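Local coordinates for protein succinylglutamate desuccinylase/aspartoacylase (Ruegeria sp. TM1040, PDB 3NA6) that probably hydrolyses the amide bond of a small N-acylated amino acid or a related compound, at residues Ile11-Asp16 and Arg132-Met137; Pro89-Pro94 and Gln124-Tyr129. All coordinates share one frame; numbering follows the deposited sequence.

Contact 1 (Ile11-Asp16 and Arg132-Met137); sequences IPLDQD and RTLLPM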
loop_
_atom_site.group_PDB
_atom_site.type_symbol
_atom_site.label_atom_id
_atom_site.label_comp_id
_atom_site.label_asym_id
_atom_site.label_seq_id
_atom_site.Cartn_x
_atom_site.Cartn_y
_atom_site.Cartn_z
ATOM N N ILE A 11 -9.850 -26.434 23.623
ATOM C CA ILE A 11 -10.688 -26.868 24.729
ATOM C C ILE A 11 -11.567 -27.995 24.238
ATOM O O ILE A 11 -11.777 -28.141 23.021
ATOM C CB ILE A 11 -11.620 -25.770 25.236
ATOM C CG1 ILE A 11 -12.374 -25.133 24.077
ATOM C CG2 ILE A 11 -10.865 -24.751 26.054
ATOM C CD1 ILE A 11 -13.640 -24.346 24.509
ATOM N N PRO A 12 -12.068 -28.810 25.165
ATOM C CA PRO A 12 -13.071 -29.787 24.730
ATOM C C PRO A 12 -14.360 -29.043 24.398
ATOM O O PRO A 12 -14.611 -27.956 24.979
ATOM C CB PRO A 12 -13.274 -30.647 25.969
ATOM C CG PRO A 12 -12.960 -29.687 27.141
ATOM C CD PRO A 12 -11.791 -28.885 26.618
ATOM N N LEU A 13 -15.166 -29.617 23.503
ATOM C CA LEU A 13 -16.412 -28.971 23.049
ATOM C C LEU A 13 -17.650 -29.644 23.620
ATOM O O LEU A 13 -18.759 -29.144 23.434
ATOM C CB LEU A 13 -16.506 -28.984 21.517
ATOM C CG LEU A 13 -15.333 -28.340 20.777
ATOM C CD1 LEU A 13 -15.527 -28.402 19.282
ATOM C CD2 LEU A 13 -15.098 -26.922 21.241
ATOM N N ASP A 14 -17.472 -30.786 24.279
ATOM C CA ASP A 14 -18.593 -31.596 24.769
ATOM C C ASP A 14 -18.531 -31.985 26.257
ATOM O O ASP A 14 -19.167 -32.938 26.657
ATOM C CB ASP A 14 -18.672 -32.873 23.934
ATOM C CG ASP A 14 -17.399 -33.721 24.046
ATOM O OD1 ASP A 14 -16.414 -33.296 24.717
ATOM O OD2 ASP A 14 -17.384 -34.795 23.448
ATOM N N GLN A 15 -17.763 -31.243 27.049
ATOM C CA GLN A 15 -17.600 -31.490 28.487
ATOM C C GLN A 15 -18.452 -30.516 29.294
ATOM O O GLN A 15 -18.550 -29.337 28.938
ATOM C CB GLN A 15 -16.117 -31.330 28.882
ATOM C CG GLN A 15 -15.857 -31.319 30.393
ATOM C CD GLN A 15 -14.373 -31.206 30.784
ATOM O OE1 GLN A 15 -13.479 -31.537 30.011
ATOM N NE2 GLN A 15 -14.124 -30.747 32.003
ATOM N N ASP A 16 -19.078 -31.000 30.374
ATOM C CA ASP A 16 -19.822 -30.107 31.290
ATOM C C ASP A 16 -18.947 -29.002 31.836
ATOM O O ASP A 16 -17.772 -29.222 32.043
ATOM C CB ASP A 16 -20.394 -30.889 32.459
ATOM C CG ASP A 16 -21.640 -31.678 32.089
ATOM O OD1 ASP A 16 -22.185 -31.525 30.971
ATOM O OD2 ASP A 16 -22.094 -32.435 32.946
ATOM N N ARG A 132 -19.099 -29.146 8.741
ATOM C CA ARG A 132 -18.924 -30.585 8.996
ATOM C C ARG A 132 -18.655 -30.956 10.449
ATOM O O ARG A 132 -18.850 -32.108 10.819
ATOM C CB ARG A 132 -17.815 -31.151 8.095
ATOM C CG ARG A 132 -18.207 -31.097 6.598
ATOM C CD ARG A 132 -17.343 -31.992 5.715
ATOM N NE ARG A 132 -15.954 -31.559 5.808
ATOM C CZ ARG A 132 -14.903 -32.333 6.052
ATOM N NH1 ARG A 132 -15.025 -33.651 6.151
ATOM N NH2 ARG A 132 -13.710 -31.777 6.153
ATOM N N THR A 133 -18.221 -30.015 11.285
ATOM C CA THR A 133 -17.893 -30.359 12.657
ATOM C C THR A 133 -18.843 -29.711 13.643
ATOM O O THR A 133 -19.470 -30.408 14.422
ATOM C CB THR A 133 -16.415 -30.035 13.007
ATOM O OG1 THR A 133 -15.578 -30.690 12.060
ATOM C CG2 THR A 133 -16.053 -30.521 14.415
ATOM N N LEU A 134 -18.986 -28.388 13.619
ATOM C CA LEU A 134 -19.795 -27.736 14.618
ATOM C C LEU A 134 -21.308 -27.851 14.371
ATOM O O LEU A 134 -22.053 -28.236 15.271
ATOM C CB LEU A 134 -19.371 -26.287 14.789
ATOM C CG LEU A 134 -17.952 -26.047 15.299
ATOM C CD1 LEU A 134 -17.761 -24.548 15.532
ATOM C CD2 LEU A 134 -17.745 -26.856 16.609
ATOM N N LEU A 135 -21.770 -27.498 13.183
ATOM C CA LEU A 135 -23.215 -27.549 12.893
ATOM C C LEU A 135 -23.815 -28.932 13.160
ATOM O O LEU A 135 -24.898 -29.012 13.714
ATOM C CB LEU A 135 -23.573 -27.089 11.464
ATOM C CG LEU A 135 -23.676 -25.556 11.296
ATOM C CD1 LEU A 135 -23.886 -25.121 9.819
ATOM C CD2 LEU A 135 -24.792 -25.067 12.193
ATOM N N PRO A 136 -23.113 -30.008 12.788
ATOM C CA PRO A 136 -23.751 -31.286 13.109
ATOM C C PRO A 136 -23.946 -31.564 14.598
ATOM O O PRO A 136 -24.753 -32.416 14.915
ATOM C CB PRO A 136 -22.827 -32.336 12.477
ATOM C CG PRO A 136 -22.144 -31.623 11.346
ATOM C CD PRO A 136 -21.964 -30.182 11.874
HETATM N N MSE A 137 -23.245 -30.867 15.486
HETATM C CA MSE A 137 -23.469 -31.057 16.906
HETATM C C MSE A 137 -24.475 -30.070 17.443
HETATM O O MSE A 137 -24.847 -30.163 18.603
HETATM C CB MSE A 137 -22.154 -30.950 17.662
HETATM C CG MSE A 137 -21.225 -32.108 17.368
HETATM SE SE MSE A 137 -19.773 -32.154 18.633
HETATM C CE MSE A 137 -19.534 -30.207 18.918
#

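Contact 2 (Pro89-Pro94 and Gln124-Tyr129); sequences PYFNYP and QKIADY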
loop_
_atom_site.group_PDB
_atom_site.type_symbol
_atom_site.label_atom_id
_atom_site.label_comp_id
_atom_site.label_asym_id
_atom_site.label_seq_id
_atom_site.Cartn_x
_atom_site.Cartn_y
_atom_site.Cartn_z
ATOM N N PRO A 89 -18.043 -15.330 19.286
ATOM C CA PRO A 89 -18.443 -13.923 19.064
ATOM C C PRO A 89 -17.869 -13.310 17.797
ATOM O O PRO A 89 -18.459 -12.389 17.244
ATOM C CB PRO A 89 -17.909 -13.182 20.290
ATOM C CG PRO A 89 -17.276 -14.218 21.181
ATOM C CD PRO A 89 -17.181 -15.506 20.464
ATOM N N TYR A 90 -16.708 -13.807 17.376
ATOM C CA TYR A 90 -16.010 -13.303 16.208
ATOM C C TYR A 90 -15.814 -14.442 15.191
ATOM O O TYR A 90 -14.810 -15.118 15.177
ATOM C CB TYR A 90 -14.676 -12.692 16.622
ATOM C CG TYR A 90 -14.677 -11.794 17.822
ATOM C CD1 TYR A 90 -15.537 -10.720 17.914
ATOM C CD2 TYR A 90 -13.743 -11.973 18.842
ATOM C CE1 TYR A 90 -15.492 -9.828 19.028
ATOM C CE2 TYR A 90 -13.675 -11.111 19.940
ATOM C CZ TYR A 90 -14.581 -10.038 20.039
ATOM O OH TYR A 90 -14.514 -9.180 21.130
ATOM N N PHE A 91 -16.828 -14.657 14.364
ATOM C CA PHE A 91 -16.934 -15.795 13.457
ATOM C C PHE A 91 -15.906 -15.693 12.315
ATOM O O PHE A 91 -15.072 -16.564 12.154
ATOM C CB PHE A 91 -18.370 -15.800 12.967
ATOM C CG PHE A 91 -18.814 -17.012 12.169
ATOM C CD1 PHE A 91 -18.075 -18.164 12.052
ATOM C CD2 PHE A 91 -20.057 -16.956 11.557
ATOM C CE1 PHE A 91 -18.551 -19.222 11.323
ATOM C CE2 PHE A 91 -20.550 -18.026 10.838
ATOM C CZ PHE A 91 -19.805 -19.142 10.712
ATOM N N ASN A 92 -15.943 -14.641 11.513
ATOM C CA ASN A 92 -14.823 -14.403 10.597
ATOM C C ASN A 92 -13.808 -13.585 11.354
ATOM O O ASN A 92 -13.685 -12.360 11.166
ATOM C CB ASN A 92 -15.225 -13.699 9.310
ATOM C CG ASN A 92 -14.110 -13.709 8.293
ATOM O OD1 ASN A 92 -12.951 -14.009 8.638
ATOM N ND2 ASN A 92 -14.447 -13.453 7.027
ATOM N N TYR A 93 -13.066 -14.281 12.195
ATOM C CA TYR A 93 -12.177 -13.637 13.127
ATOM C C TYR A 93 -11.182 -12.698 12.444
ATOM O O TYR A 93 -11.032 -11.547 12.858
ATOM C CB TYR A 93 -11.508 -14.658 14.043
ATOM C CG TYR A 93 -10.580 -14.022 15.067
ATOM C CD1 TYR A 93 -11.047 -13.092 15.979
ATOM C CD2 TYR A 93 -9.235 -14.336 15.089
ATOM C CE1 TYR A 93 -10.205 -12.517 16.900
ATOM C CE2 TYR A 93 -8.380 -13.747 15.995
ATOM C CZ TYR A 93 -8.875 -12.850 16.897
ATOM O OH TYR A 93 -8.017 -12.291 17.785
ATOM N N PRO A 94 -10.545 -13.150 11.364
ATOM C CA PRO A 94 -9.634 -12.219 10.675
ATOM C C PRO A 94 -10.312 -10.952 10.175
ATOM O O PRO A 94 -9.728 -9.858 10.331
ATOM C CB PRO A 94 -9.064 -13.074 9.536
ATOM C CG PRO A 94 -9.127 -14.483 10.103
ATOM C CD PRO A 94 -10.456 -14.505 10.792
ATOM N N GLN A 124 -12.603 -20.391 3.749
ATOM C CA GLN A 124 -13.205 -21.651 3.355
ATOM C C GLN A 124 -13.015 -22.741 4.400
ATOM O O GLN A 124 -13.900 -23.566 4.578
ATOM C CB GLN A 124 -12.635 -22.129 2.023
ATOM C CG GLN A 124 -12.996 -21.237 0.889
ATOM C CD GLN A 124 -12.471 -21.728 -0.408
ATOM O OE1 GLN A 124 -11.279 -22.024 -0.560
ATOM N NE2 GLN A 124 -13.368 -21.864 -1.365
ATOM N N LYS A 125 -11.845 -22.770 5.030
ATOM C CA LYS A 125 -11.531 -23.718 6.127
ATOM C C LYS A 125 -12.400 -23.454 7.380
ATOM O O LYS A 125 -12.906 -24.397 7.995
ATOM C CB LYS A 125 -10.041 -23.665 6.484
ATOM C CG LYS A 125 -9.106 -24.251 5.372
ATOM C CD LYS A 125 -7.668 -23.851 5.632
ATOM C CE LYS A 125 -6.656 -24.809 5.098
ATOM N NZ LYS A 125 -5.299 -24.193 5.173
ATOM N N ILE A 126 -12.640 -22.181 7.704
ATOM C CA ILE A 126 -13.611 -21.814 8.738
ATOM C C ILE A 126 -14.992 -22.381 8.396
ATOM O O ILE A 126 -15.619 -23.070 9.215
ATOM C CB ILE A 126 -13.675 -20.282 8.986
ATOM C CG1 ILE A 126 -12.333 -19.768 9.513
ATOM C CG2 ILE A 126 -14.743 -19.925 9.983
ATOM C CD1 ILE A 126 -12.227 -18.197 9.628
ATOM N N ALA A 127 -15.469 -22.086 7.195
ATOM C CA ALA A 127 -16.769 -22.570 6.750
ATOM C C ALA A 127 -16.860 -24.093 6.816
ATOM O O ALA A 127 -17.839 -24.654 7.320
ATOM C CB ALA A 127 -17.062 -22.098 5.322
ATOM N N ASP A 128 -15.830 -24.763 6.340
ATOM C CA ASP A 128 -15.823 -26.219 6.345
ATOM C C ASP A 128 -15.901 -26.811 7.762
ATOM O O ASP A 128 -16.531 -27.842 7.982
ATOM C CB ASP A 128 -14.579 -26.759 5.629
ATOM C CG ASP A 128 -14.510 -28.260 5.670
ATOM O OD1 ASP A 128 -15.200 -28.913 4.843
ATOM O OD2 ASP A 128 -13.812 -28.771 6.560
ATOM N N TYR A 129 -15.238 -26.172 8.711
ATOM C CA TYR A 129 -15.256 -26.640 10.087
ATOM C C TYR A 129 -16.653 -26.472 10.681
ATOM O O TYR A 129 -17.131 -27.322 11.428
ATOM C CB TYR A 129 -14.205 -25.900 10.935
ATOM C CG TYR A 129 -14.085 -26.434 12.334
ATOM C CD1 TYR A 129 -13.453 -27.646 12.591
ATOM C CD2 TYR A 129 -14.600 -25.739 13.398
ATOM C CE1 TYR A 129 -13.365 -28.129 13.874
ATOM C CE2 TYR A 129 -14.492 -26.211 14.667
ATOM C CZ TYR A 129 -13.899 -27.395 14.900
ATOM O OH TYR A 129 -13.822 -27.843 16.185
#

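Contact 1 (Ile11-Asp16 and Arg132-Met137)
The loop between strands 8-9 and 17-26 packs on the C-terminal end of helix 122-134 through one leucine, Leu13, which meets Leu134 and selenomethionine 137 (Met137). The CD1 methyl of Leu13 lies 3.8 Å from the CD2 methyl of Leu134. The two leucine side chains cross at about a right angle, and a single methyl from each makes the closest approach. In Leu13, CG is anti to the carbonyl carbon (chi1 -56°), and CB points at the helix end. Met137 comes in nearer the root of the same side chain: in one of its two conformers, Met137 CE is 4.2 Å from Leu13 CB. In that conformer a bend about the CG-SE bond turns the methyl out of line with the rest of the chain. The turn carrying both partners is closed by a backbone hydrogen bond from Met137 N to Leu134 O, 2.9 Å. The carbonyl O of Leu13 accepts a hydrogen bond from Arg84 NH1 of strand 83-88. Met137 packs on Arg84 as well. This is apolar, partly buried packing of a strand-connecting loop on a helix terminus, at the margin of an alpha/beta domain.

Contact 2 (Pro89-Pro94 and Gln124-Tyr129)
Ile126 of helix 122-134 reaches across to the turn Phe91-Asn92 and the start of helix 93-97. Its two branches do different work. Ile126 CG2 lies 4.1 Å from Phe91 CE1. The same methyl, Ile126 CG2, is 4.0 Å from Phe91 O. The other branch is extended (chi2 173°) and reaches on to the proline, where Ile126 CD1 lies 4.3 Å from Pro94 CD. Ile126 CD1 also passes 4.4 Å from Asn92 OD1. The Phe91 and Ile126 side chains run antiparallel, side by side. The methyl CG2 approaches the ring obliquely. Phe91 CG is anti to its own N (chi1 -171°), which carries the ring alongside the isoleucine. Asn92 is the centre of an inverse gamma turn, with a weak hydrogen bond from Tyr93 N to Phe91 O. It is also the N-cap of helix 93-97: its OD1 accepts a weak hydrogen bond from Ala95 N. The Phe91 ring meets Phe130 further along helix 122-134 and stands edge-to-face with Tyr195 of helix 195-200. Ile126 also packs on Leu25 of strand 17-26 and Ile39 of strand 36-46, so helix 122-134 rests on these strands while facing the cap of helix 93-97.

How the contacts relate
Both contacts use helix 122-134. Contact 2 uses mostly its first half and contact 1 its C-terminal end, with centres about 15 Å apart. Both segments of contact 2 fall between those of contact 1 in sequence. Tyr129 joins them: Tyr129 O probably accepts a hydrogen bond from Leu134 N at 3.1 Å, and Tyr129 OH packs on Leu13 CD1 at 3.6 Å. Neither contact has a polar bond between its segments. Contact 2 is buried and sets an isoleucine against an aromatic ring, a backbone carbonyl and an amide oxygen. Contact 1 lies further out, about 22 Å from the chain centre against 13 Å, and is partly buried. There, aliphatic and selenomethionine side chains meet beside exposed polar residues of the loop.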